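Local coordinates for aldehyde dehydrogenase 12 (Zea mays, PDB 6D97), which catalyses the NAD+-dependent oxidation of L-glutamate gamma-semialdehyde to glutamate, the last step of proline catabolism in plants, at residues Q153-N158 / P205-M210; L178-N183 / I531-P536; W187-V192 / W524-E529. All coordinates share one frame; numbering follows the deposited sequence.

Contact 1: residues Q153-N158 / P205-M210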
loop_
_atom_site.group_PDB
_atom_site.type_symbol
_atom_site.label_atom_id
_atom_site.label_comp_id
_atom_site.label_asym_id
_atom_site.label_seq_id
_atom_site.Cartn_x
_atom_site.Cartn_y
_atom_site.Cartn_z
ATOM N N GLN A 153 16.331 5.619 -20.060
ATOM C CA GLN A 153 15.215 6.290 -20.718
ATOM C C GLN A 153 13.884 5.834 -20.134
ATOM O O GLN A 153 12.997 6.651 -19.862
ATOM C CB GLN A 153 15.277 6.031 -22.226
ATOM C CG GLN A 153 14.423 6.956 -23.076
ATOM C CD GLN A 153 12.980 6.516 -23.153
ATOM O OE1 GLN A 153 12.660 5.345 -22.936
ATOM N NE2 GLN A 153 12.094 7.458 -23.460
ATOM N N LYS A 154 13.737 4.521 -19.921
ATOM C CA LYS A 154 12.501 3.982 -19.360
ATOM C C LYS A 154 12.281 4.462 -17.931
ATOM O O LYS A 154 11.150 4.784 -17.549
ATOM C CB LYS A 154 12.526 2.453 -19.416
ATOM C CG LYS A 154 12.029 1.873 -20.734
ATOM C CD LYS A 154 10.514 1.994 -20.837
ATOM C CE LYS A 154 10.010 1.626 -22.221
ATOM N NZ LYS A 154 10.392 2.635 -23.244
ATOM N N PHE A 155 13.350 4.511 -17.129
ATOM C CA PHE A 155 13.245 5.003 -15.758
ATOM C C PHE A 155 12.679 6.418 -15.728
ATOM O O PHE A 155 11.771 6.719 -14.944
ATOM C CB PHE A 155 14.621 4.941 -15.086
ATOM C CG PHE A 155 14.725 5.739 -13.814
ATOM C CD1 PHE A 155 14.434 5.160 -12.588
ATOM C CD2 PHE A 155 15.141 7.062 -13.844
ATOM C CE1 PHE A 155 14.544 5.893 -11.419
ATOM C CE2 PHE A 155 15.248 7.801 -12.685
ATOM C CZ PHE A 155 14.953 7.216 -11.469
ATOM N N LEU A 156 13.200 7.298 -16.585
ATOM C CA LEU A 156 12.685 8.662 -16.655
ATOM C C LEU A 156 11.225 8.680 -17.087
ATOM O O LEU A 156 10.446 9.523 -16.630
ATOM C CB LEU A 156 13.543 9.493 -17.611
ATOM C CG LEU A 156 14.984 9.764 -17.172
ATOM C CD1 LEU A 156 15.774 10.441 -18.287
ATOM C CD2 LEU A 156 15.009 10.597 -15.897
ATOM N N GLU A 157 10.832 7.752 -17.964
ATOM C CA GLU A 157 9.431 7.675 -18.364
ATOM C C GLU A 157 8.533 7.302 -17.192
ATOM O O GLU A 157 7.356 7.674 -17.177
ATOM C CB GLU A 157 9.249 6.681 -19.511
ATOM C CG GLU A 157 9.493 7.274 -20.887
ATOM C CD GLU A 157 8.918 6.418 -22.002
ATOM O OE1 GLU A 157 9.093 6.783 -23.186
ATOM O OE2 GLU A 157 8.286 5.385 -21.694
ATOM N N ASN A 158 9.068 6.591 -16.196
ATOM C CA ASN A 158 8.261 6.200 -15.045
ATOM C C ASN A 158 7.969 7.359 -14.103
ATOM O O ASN A 158 7.114 7.216 -13.222
ATOM C CB ASN A 158 8.950 5.079 -14.265
ATOM C CG ASN A 158 8.960 3.767 -15.021
ATOM O OD1 ASN A 158 8.201 3.577 -15.971
ATOM N ND2 ASN A 158 9.816 2.849 -14.594
ATOM N N PRO A 205 24.548 6.230 -11.839
ATOM C CA PRO A 205 24.512 7.614 -11.329
ATOM C C PRO A 205 23.239 8.371 -11.678
ATOM O O PRO A 205 22.728 9.113 -10.831
ATOM C CB PRO A 205 25.755 8.254 -11.963
ATOM C CG PRO A 205 26.104 7.382 -13.106
ATOM C CD PRO A 205 25.708 6.012 -12.724
ATOM N N LEU A 206 22.704 8.205 -12.892
ATOM C CA LEU A 206 21.498 8.944 -13.266
ATOM C C LEU A 206 20.311 8.549 -12.396
ATOM O O LEU A 206 19.559 9.413 -11.930
ATOM C CB LEU A 206 21.165 8.722 -14.742
ATOM C CG LEU A 206 19.804 9.263 -15.199
ATOM C CD1 LEU A 206 19.777 10.781 -15.124
ATOM C CD2 LEU A 206 19.448 8.785 -16.598
ATOM N N LEU A 207 20.130 7.246 -12.164
ATOM C CA LEU A 207 18.954 6.780 -11.435
ATOM C C LEU A 207 19.015 7.173 -9.964
ATOM O O LEU A 207 17.985 7.502 -9.363
ATOM C CB LEU A 207 18.810 5.265 -11.584
ATOM C CG LEU A 207 17.947 4.756 -12.743
ATOM C CD1 LEU A 207 18.416 5.302 -14.080
ATOM C CD2 LEU A 207 17.915 3.234 -12.767
ATOM N N GLN A 208 20.208 7.149 -9.362
ATOM C CA GLN A 208 20.332 7.598 -7.980
ATOM C C GLN A 208 20.275 9.118 -7.889
ATOM O O GLN A 208 19.737 9.667 -6.920
ATOM C CB GLN A 208 21.625 7.064 -7.356
ATOM C CG GLN A 208 21.751 5.544 -7.349
ATOM C CD GLN A 208 20.874 4.870 -6.304
ATOM O OE1 GLN A 208 20.039 5.511 -5.663
ATOM N NE2 GLN A 208 21.068 3.566 -6.124
ATOM N N LEU A 209 20.828 9.814 -8.888
ATOM C CA LEU A 209 20.763 11.274 -8.908
ATOM C C LEU A 209 19.320 11.756 -8.942
ATOM O O LEU A 209 18.923 12.616 -8.145
ATOM C CB LEU A 209 21.532 11.826 -10.109
ATOM C CG LEU A 209 21.349 13.319 -10.384
ATOM C CD1 LEU A 209 22.000 14.127 -9.273
ATOM C CD2 LEU A 209 21.929 13.689 -11.738
ATOM N N MET A 210 18.514 11.207 -9.858
ATOM C CA MET A 210 17.119 11.627 -9.954
ATOM C C MET A 210 16.338 11.223 -8.713
ATOM O O MET A 210 15.506 11.996 -8.225
ATOM C CB MET A 210 16.466 11.053 -11.212
ATOM C CG MET A 210 17.167 11.459 -12.502
ATOM S SD MET A 210 17.374 13.248 -12.673
ATOM C CE MET A 210 15.669 13.803 -12.643
#
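Helices 142-157 and 203-214 run nearly parallel here, with the axes of 153-157 and 205-210 at 17° and 10.6 Å apart at closest approach. At that spacing the backbones do not meet, and no hydrogen bond joins the two segments. Side chains fill the gap. Phe155 makes the largest share of the contact. Its CG lies anti to the backbone N (chi1 165°), which sends the ring across to the other helix. Leu207 sits over one face of this ring. Its CG is 3.5 Å from the centroid of the Phe155 ring and 14° off the ring normal, a CH-pi contact with the branch point itself above the ring centre. The Leu207 methyl CD1 leans over the inner end of the ring, 3.7 Å from Phe155 CG. Met210 takes the ring edge: its CB lies in the ring plane, 3.8 Å from Phe155 CE2. The Rossmann-type NAD-binding domain of the aldehyde dehydrogenase family supplies helix 203-214, which follows strand 191-196 and its NAD-binding Thr196. Helix 142-157 thus packs on a helix of the cofactor domain, while Leu206 also touches Met234 and Leu238 of helix 229-240. Leu156 adds a second, looser patch. Its CD2 is 4.1 Å from Met210 CG, and the two side chains cross at about a right angle. On helix 142-157, Gln153 NE2 donates to Glu157 OE1 at 3.1 Å, meeting the oxygen from above the carboxylate plane. At the end of this segment, Asn158 OD1 accepts a hydrogen bond from Asp162 N of the second subunit.

Contact 2: residues L178-N183 / I531-P536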
loop_
_atom_site.group_PDB
_atom_site.type_symbol
_atom_site.label_atom_id
_atom_site.label_comp_id
_atom_site.label_asym_id
_atom_site.label_seq_id
_atom_site.Cartn_x
_atom_site.Cartn_y
_atom_site.Cartn_z
ATOM N N LEU A 178 -11.763 13.065 18.643
ATOM C CA LEU A 178 -12.004 14.115 17.663
ATOM C C LEU A 178 -10.827 15.078 17.604
ATOM O O LEU A 178 -10.295 15.494 18.636
ATOM C CB LEU A 178 -13.289 14.867 18.021
ATOM C CG LEU A 178 -13.699 16.054 17.150
ATOM C CD1 LEU A 178 -14.006 15.594 15.731
ATOM C CD2 LEU A 178 -14.904 16.751 17.757
ATOM N N GLY A 179 -10.401 15.407 16.389
ATOM C CA GLY A 179 -9.318 16.344 16.196
ATOM C C GLY A 179 -7.932 15.742 16.169
ATOM O O GLY A 179 -6.965 16.473 15.925
ATOM N N GLN A 180 -7.797 14.442 16.407
ATOM C CA GLN A 180 -6.495 13.790 16.413
ATOM C C GLN A 180 -6.398 12.823 15.242
ATOM O O GLN A 180 -7.281 11.981 15.051
ATOM C CB GLN A 180 -6.245 13.053 17.730
ATOM C CG GLN A 180 -4.820 12.524 17.872
ATOM C CD GLN A 180 -4.629 11.684 19.123
ATOM O OE1 GLN A 180 -4.981 10.501 19.154
ATOM N NE2 GLN A 180 -4.080 12.297 20.167
ATOM N N ARG A 181 -5.328 12.953 14.461
ATOM C CA ARG A 181 -5.030 12.041 13.367
ATOM C C ARG A 181 -3.525 12.072 13.149
ATOM O O ARG A 181 -2.914 13.143 13.187
ATOM C CB ARG A 181 -5.787 12.427 12.089
ATOM C CG ARG A 181 -5.764 13.915 11.812
ATOM C CD ARG A 181 -7.020 14.389 11.096
ATOM N NE ARG A 181 -7.184 15.841 11.185
ATOM C CZ ARG A 181 -8.122 16.451 11.905
ATOM N NH1 ARG A 181 -8.997 15.733 12.595
ATOM N NH2 ARG A 181 -8.196 17.777 11.926
ATOM N N SER A 182 -2.925 10.902 12.956
ATOM C CA SER A 182 -1.482 10.785 12.801
ATOM C C SER A 182 -1.126 10.509 11.347
ATOM O O SER A 182 -1.811 9.743 10.664
ATOM C CB SER A 182 -0.921 9.677 13.696
ATOM O OG SER A 182 -1.530 8.430 13.414
ATOM N N ASN A 183 -0.037 11.124 10.884
ATOM C CA ASN A 183 0.361 11.076 9.485
ATOM C C ASN A 183 1.802 10.606 9.360
ATOM O O ASN A 183 2.665 11.015 10.140
ATOM C CB ASN A 183 0.215 12.452 8.825
ATOM C CG ASN A 183 -1.187 13.007 8.943
ATOM O OD1 ASN A 183 -1.612 13.440 10.013
ATOM N ND2 ASN A 183 -1.910 13.008 7.837
ATOM N N ILE A 531 1.590 14.318 13.864
ATOM C CA ILE A 531 0.356 13.956 14.547
ATOM C C ILE A 531 -0.413 15.238 14.819
ATOM O O ILE A 531 0.008 16.060 15.641
ATOM C CB ILE A 531 0.622 13.194 15.851
ATOM C CG1 ILE A 531 1.491 11.961 15.593
ATOM C CG2 ILE A 531 -0.688 12.818 16.520
ATOM C CD1 ILE A 531 2.974 12.188 15.867
ATOM N N TYR A 532 -1.537 15.412 14.134
ATOM C CA TYR A 532 -2.402 16.547 14.409
ATOM C C TYR A 532 -3.290 16.248 15.608
ATOM O O TYR A 532 -3.754 15.121 15.796
ATOM C CB TYR A 532 -3.251 16.893 13.185
ATOM C CG TYR A 532 -2.438 17.409 12.019
ATOM C CD1 TYR A 532 -1.990 18.724 11.986
ATOM C CD2 TYR A 532 -2.119 16.580 10.951
ATOM C CE1 TYR A 532 -1.246 19.197 10.921
ATOM C CE2 TYR A 532 -1.375 17.045 9.883
ATOM C CZ TYR A 532 -0.940 18.352 9.873
ATOM O OH TYR A 532 -0.200 18.814 8.808
ATOM N N ASP A 533 -3.495 17.271 16.434
ATOM C CA ASP A 533 -4.299 17.177 17.645
ATOM C C ASP A 533 -4.883 18.556 17.913
ATOM O O ASP A 533 -4.421 19.280 18.801
ATOM C CB ASP A 533 -3.458 16.686 18.825
ATOM C CG ASP A 533 -4.258 15.847 19.799
ATOM O OD1 ASP A 533 -5.505 15.885 19.730
ATOM O OD2 ASP A 533 -3.640 15.142 20.623
ATOM N N VAL A 534 -5.895 18.934 17.127
ATOM C CA VAL A 534 -6.336 20.324 17.063
ATOM C C VAL A 534 -7.438 20.663 18.053
ATOM O O VAL A 534 -7.831 21.836 18.147
ATOM C CB VAL A 534 -6.841 20.664 15.648
ATOM C CG1 VAL A 534 -5.727 20.496 14.628
ATOM C CG2 VAL A 534 -8.027 19.778 15.297
ATOM N N GLY A 535 -7.962 19.684 18.776
ATOM C CA GLY A 535 -9.086 19.917 19.645
ATOM C C GLY A 535 -10.379 19.436 19.022
ATOM O O GLY A 535 -10.381 18.755 17.991
ATOM N N PRO A 536 -11.519 19.798 19.631
ATOM C CA PRO A 536 -11.637 20.665 20.811
ATOM C C PRO A 536 -11.182 20.006 22.108
ATOM O O PRO A 536 -11.210 18.781 22.234
ATOM C CB PRO A 536 -13.138 20.963 20.871
ATOM C CG PRO A 536 -13.762 19.757 20.266
ATOM C CD PRO A 536 -12.836 19.352 19.148
HETATM O O HOH W 1 -11.417 16.264 20.910
HETATM O O HOH W 2 -8.100 16.883 19.493
#
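Strands 180-187 and 526-533 pair antiparallel in this three-stranded sheet, which projects from the body of the subunit. Arg181 and Tyr532 form the hydrogen-bonded pair. Tyr532 N meets Arg181 O at 2.8 Å, nearly along the C=O axis. Arg181 N returns a bond to Tyr532 O at 3.0 Å, from above the carbonyl plane. Gln180 with Asp533 and Ser182 with Ile531 are the flanking non-hydrogen-bonded pairs. The Gln180 chain is extended, and its NE2 donates to Asp533 OD2 at 2.9 Å. The carboxylate oxygen is met from above its plane, and the two flat groups are 65° apart. Gln180 OE1 takes a bond from Asn176 N, so both ends of the amide are held. Gly179 is tightly packed: its CA is 3.2 Å from Gly535 O, a CA-H...O contact, and a side chain would collide with that oxygen. Its own O accepts from Val534 N at 2.9 Å.

Beyond Asp533 the strand has ended, and toward Pro536 the contact loosens. Pro536, after a cis peptide bond, is exposed and touches Leu178 mainly through CD, 3.6 Å from Leu178 CD2. Two waters fill in between the backbones here. Both donate to Leu178 O. One also donates to Pro536 O; the other donates to Asp533 OD1 and accepts from Gly535 N. Ile531 and Tyr532 pair in parallel with a strand of the third subunit, so the sheet continues across the interface, as in the oligomerisation domain of this family. The Asp533 carboxylate, with the Gln180 amide, His177 NE2 and a water around it, is probably kept charged.

Contact 3: residues W187-V192 / W524-E529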
loop_
_atom_site.group_PDB
_atom_site.type_symbol
_atom_site.label_atom_id
_atom_site.label_comp_id
_atom_site.label_asym_id
_atom_site.label_seq_id
_atom_site.Cartn_x
_atom_site.Cartn_y
_atom_site.Cartn_z
ATOM N N TRP A 187 10.212 12.148 4.341
ATOM C CA TRP A 187 10.959 13.393 4.463
ATOM C C TRP A 187 12.320 13.257 3.795
ATOM O O TRP A 187 12.941 12.195 3.869
ATOM C CB TRP A 187 11.161 13.757 5.929
ATOM C CG TRP A 187 10.871 15.180 6.229
ATOM C CD1 TRP A 187 11.755 16.135 6.649
ATOM C CD2 TRP A 187 9.598 15.822 6.134
ATOM N NE1 TRP A 187 11.105 17.333 6.825
ATOM C CE2 TRP A 187 9.781 17.169 6.513
ATOM C CE3 TRP A 187 8.320 15.390 5.764
ATOM C CZ2 TRP A 187 8.732 18.087 6.531
ATOM C CZ3 TRP A 187 7.280 16.301 5.784
ATOM C CH2 TRP A 187 7.493 17.636 6.165
ATOM N N PRO A 188 12.822 14.312 3.162
ATOM C CA PRO A 188 14.165 14.248 2.581
ATOM C C PRO A 188 15.222 14.271 3.671
ATOM O O PRO A 188 14.943 14.482 4.853
ATOM C CB PRO A 188 14.235 15.505 1.708
ATOM C CG PRO A 188 13.328 16.461 2.389
ATOM C CD PRO A 188 12.201 15.632 2.959
ATOM N N TYR A 189 16.462 14.046 3.253
ATOM C CA TYR A 189 17.592 14.203 4.153
ATOM C C TYR A 189 18.271 15.556 4.012
ATOM O O TYR A 189 18.906 16.020 4.967
ATOM C CB TYR A 189 18.621 13.101 3.915
ATOM C CG TYR A 189 18.176 11.714 4.308
ATOM C CD1 TYR A 189 18.224 11.289 5.629
ATOM C CD2 TYR A 189 17.745 10.812 3.354
ATOM C CE1 TYR A 189 17.835 10.008 5.986
ATOM C CE2 TYR A 189 17.356 9.541 3.699
ATOM C CZ TYR A 189 17.404 9.141 5.011
ATOM O OH TYR A 189 17.015 7.864 5.330
ATOM N N GLY A 190 18.151 16.197 2.853
ATOM C CA GLY A 190 18.788 17.466 2.615
ATOM C C GLY A 190 20.056 17.315 1.801
ATOM O O GLY A 190 20.036 16.829 0.664
ATOM N N PRO A 191 21.191 17.720 2.372
ATOM C CA PRO A 191 22.475 17.589 1.667
ATOM C C PRO A 191 22.932 16.138 1.678
ATOM O O PRO A 191 23.068 15.526 2.741
ATOM C CB PRO A 191 23.417 18.490 2.474
ATOM C CG PRO A 191 22.852 18.458 3.866
ATOM C CD PRO A 191 21.353 18.285 3.724
ATOM N N VAL A 192 23.144 15.581 0.486
ATOM C CA VAL A 192 23.508 14.180 0.330
ATOM C C VAL A 192 24.618 14.058 -0.709
ATOM O O VAL A 192 24.939 15.006 -1.427
ATOM C CB VAL A 192 22.301 13.304 -0.072
ATOM C CG1 VAL A 192 21.161 13.475 0.917
ATOM C CG2 VAL A 192 21.842 13.632 -1.477
ATOM N N TRP A 524 16.354 7.506 -0.387
ATOM C CA TRP A 524 16.460 8.958 -0.454
ATOM C C TRP A 524 15.458 9.697 0.421
ATOM O O TRP A 524 15.331 10.920 0.300
ATOM C CB TRP A 524 16.332 9.415 -1.905
ATOM C CG TRP A 524 17.516 8.993 -2.696
ATOM C CD1 TRP A 524 17.531 8.185 -3.800
ATOM C CD2 TRP A 524 18.879 9.324 -2.418
ATOM N NE1 TRP A 524 18.824 8.010 -4.234
ATOM C CE2 TRP A 524 19.669 8.699 -3.404
ATOM C CE3 TRP A 524 19.509 10.098 -1.434
ATOM C CZ2 TRP A 524 21.055 8.823 -3.434
ATOM C CZ3 TRP A 524 20.881 10.219 -1.464
ATOM C CH2 TRP A 524 21.640 9.586 -2.460
ATOM N N SER A 525 14.756 8.996 1.305
ATOM C CA SER A 525 13.900 9.667 2.269
ATOM C C SER A 525 13.864 8.845 3.548
ATOM O O SER A 525 14.277 7.682 3.584
ATOM C CB SER A 525 12.486 9.887 1.720
ATOM O OG SER A 525 11.794 8.661 1.567
ATOM N N CYS A 526 13.379 9.480 4.606
ATOM C CA CYS A 526 13.160 8.837 5.887
ATOM C C CYS A 526 11.731 9.109 6.324
ATOM O O CYS A 526 11.059 9.999 5.800
ATOM C CB CYS A 526 14.147 9.336 6.950
ATOM S SG CYS A 526 14.122 11.120 7.212
ATOM N N HIS A 527 11.264 8.324 7.288
ATOM C CA HIS A 527 9.920 8.518 7.809
ATOM C C HIS A 527 9.887 9.719 8.745
ATOM O O HIS A 527 10.769 9.882 9.595
ATOM C CB HIS A 527 9.435 7.272 8.546
ATOM C CG HIS A 527 8.031 7.386 9.052
ATOM N ND1 HIS A 527 6.941 6.964 8.322
ATOM C CD2 HIS A 527 7.536 7.898 10.203
ATOM C CE1 HIS A 527 5.836 7.198 9.008
ATOM N NE2 HIS A 527 6.169 7.768 10.151
ATOM N N ARG A 528 8.879 10.570 8.568
ATOM C CA ARG A 528 8.517 11.579 9.551
ATOM C C ARG A 528 7.047 11.405 9.890
ATOM O O ARG A 528 6.202 11.327 8.992
ATOM C CB ARG A 528 8.762 13.009 9.059
ATOM C CG ARG A 528 8.636 14.015 10.192
ATOM C CD ARG A 528 8.681 15.467 9.756
ATOM N NE ARG A 528 8.740 16.348 10.921
ATOM C CZ ARG A 528 8.661 17.676 10.868
ATOM N NH1 ARG A 528 8.511 18.289 9.705
ATOM N NH2 ARG A 528 8.717 18.395 11.978
ATOM N N GLU A 529 6.749 11.341 11.181
ATOM C CA GLU A 529 5.382 11.243 11.663
ATOM C C GLU A 529 4.942 12.612 12.162
ATOM O O GLU A 529 5.631 13.232 12.979
ATOM C CB GLU A 529 5.267 10.203 12.778
ATOM C CG GLU A 529 3.840 9.877 13.193
ATOM C CD GLU A 529 3.155 8.925 12.229
ATOM O OE1 GLU A 529 3.861 8.304 11.408
ATOM O OE2 GLU A 529 1.913 8.804 12.284
#
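The base of the three-stranded antiparallel sheet that resembles the oligomerisation domain of this family, where it joins the Rossmann-type NAD-binding domain, holds this contact. Strand 180-187 ends at Trp187, and the chain turns through Gly190 into strand 191-196 of the parallel cofactor sheet. Segment 524-529 leaves helix 517-524 and enters strand 526-533. Trp187 and Cys526 are an antiparallel hydrogen-bonded pair. Trp187 N donates to Cys526 O at 2.7 Å, nearly along the C=O axis, and Cys526 N donates to Trp187 O at 2.8 Å, in the carbonyl plane.

Past this pair the strands part and aromatic side chains take over. Tyr189 lies against the backbone of 524-526. Its CE2 is 3.6 Å from Ser525 C, and its CZ is 3.8 Å from Cys526 CB. Cys526 SG occupies the crowded position between N and the carbonyl carbon (chi1 57°), which brings it obliquely to the Tyr189 ring, 4.5 Å from the centroid. Trp524 reaches back to the cofactor sheet: its CZ3 is 3.5 Å from Val192 CG2. The indole nitrogen of Trp524 bonds to Gln208 of helix 203-214. Asn217 links both segments, bonding through OD1 to the N of Tyr189 and Gly190 and through ND2 to Trp524 O.

On the other side of the pair, Arg528 runs fully extended alongside the Trp187 indole. Its guanidinium is held by Asn483, Leu478, Ser481 and Thr486 of the third subunit, so this side chain ties the base of this sheet to the neighbouring subunit. The cation-pi contact is off-centre, with the planes 73° apart. It is Arg528 CD that sits over the six-membered ring of Trp187, 3.8 Å from its centroid, while the guanidinium presents its edge, through NH1, to Trp187 CZ2.

Contact 1 is buried in the body of the subunit and is almost wholly apolar. Contacts 2 and 3 share strand 526-533 and its neighbour 180-187, with centres 23 Å apart. Contact 3 is buried at the domain end of that sheet and mixes backbone bonds with aromatic packing. Contact 2, about 43 Å from the chain centre, is more polar and has bound water at its loose end. Both meet the third subunit, whereas contacts 1 and 2 both touch the second. Contact 1 joins contact 3 through a probable hydrogen bond between Gln208 OE1 and Trp524 NE1, 3.1 Å apart. Glu529 of contact 3 packs against Ser182 and Asn183 of contact 2.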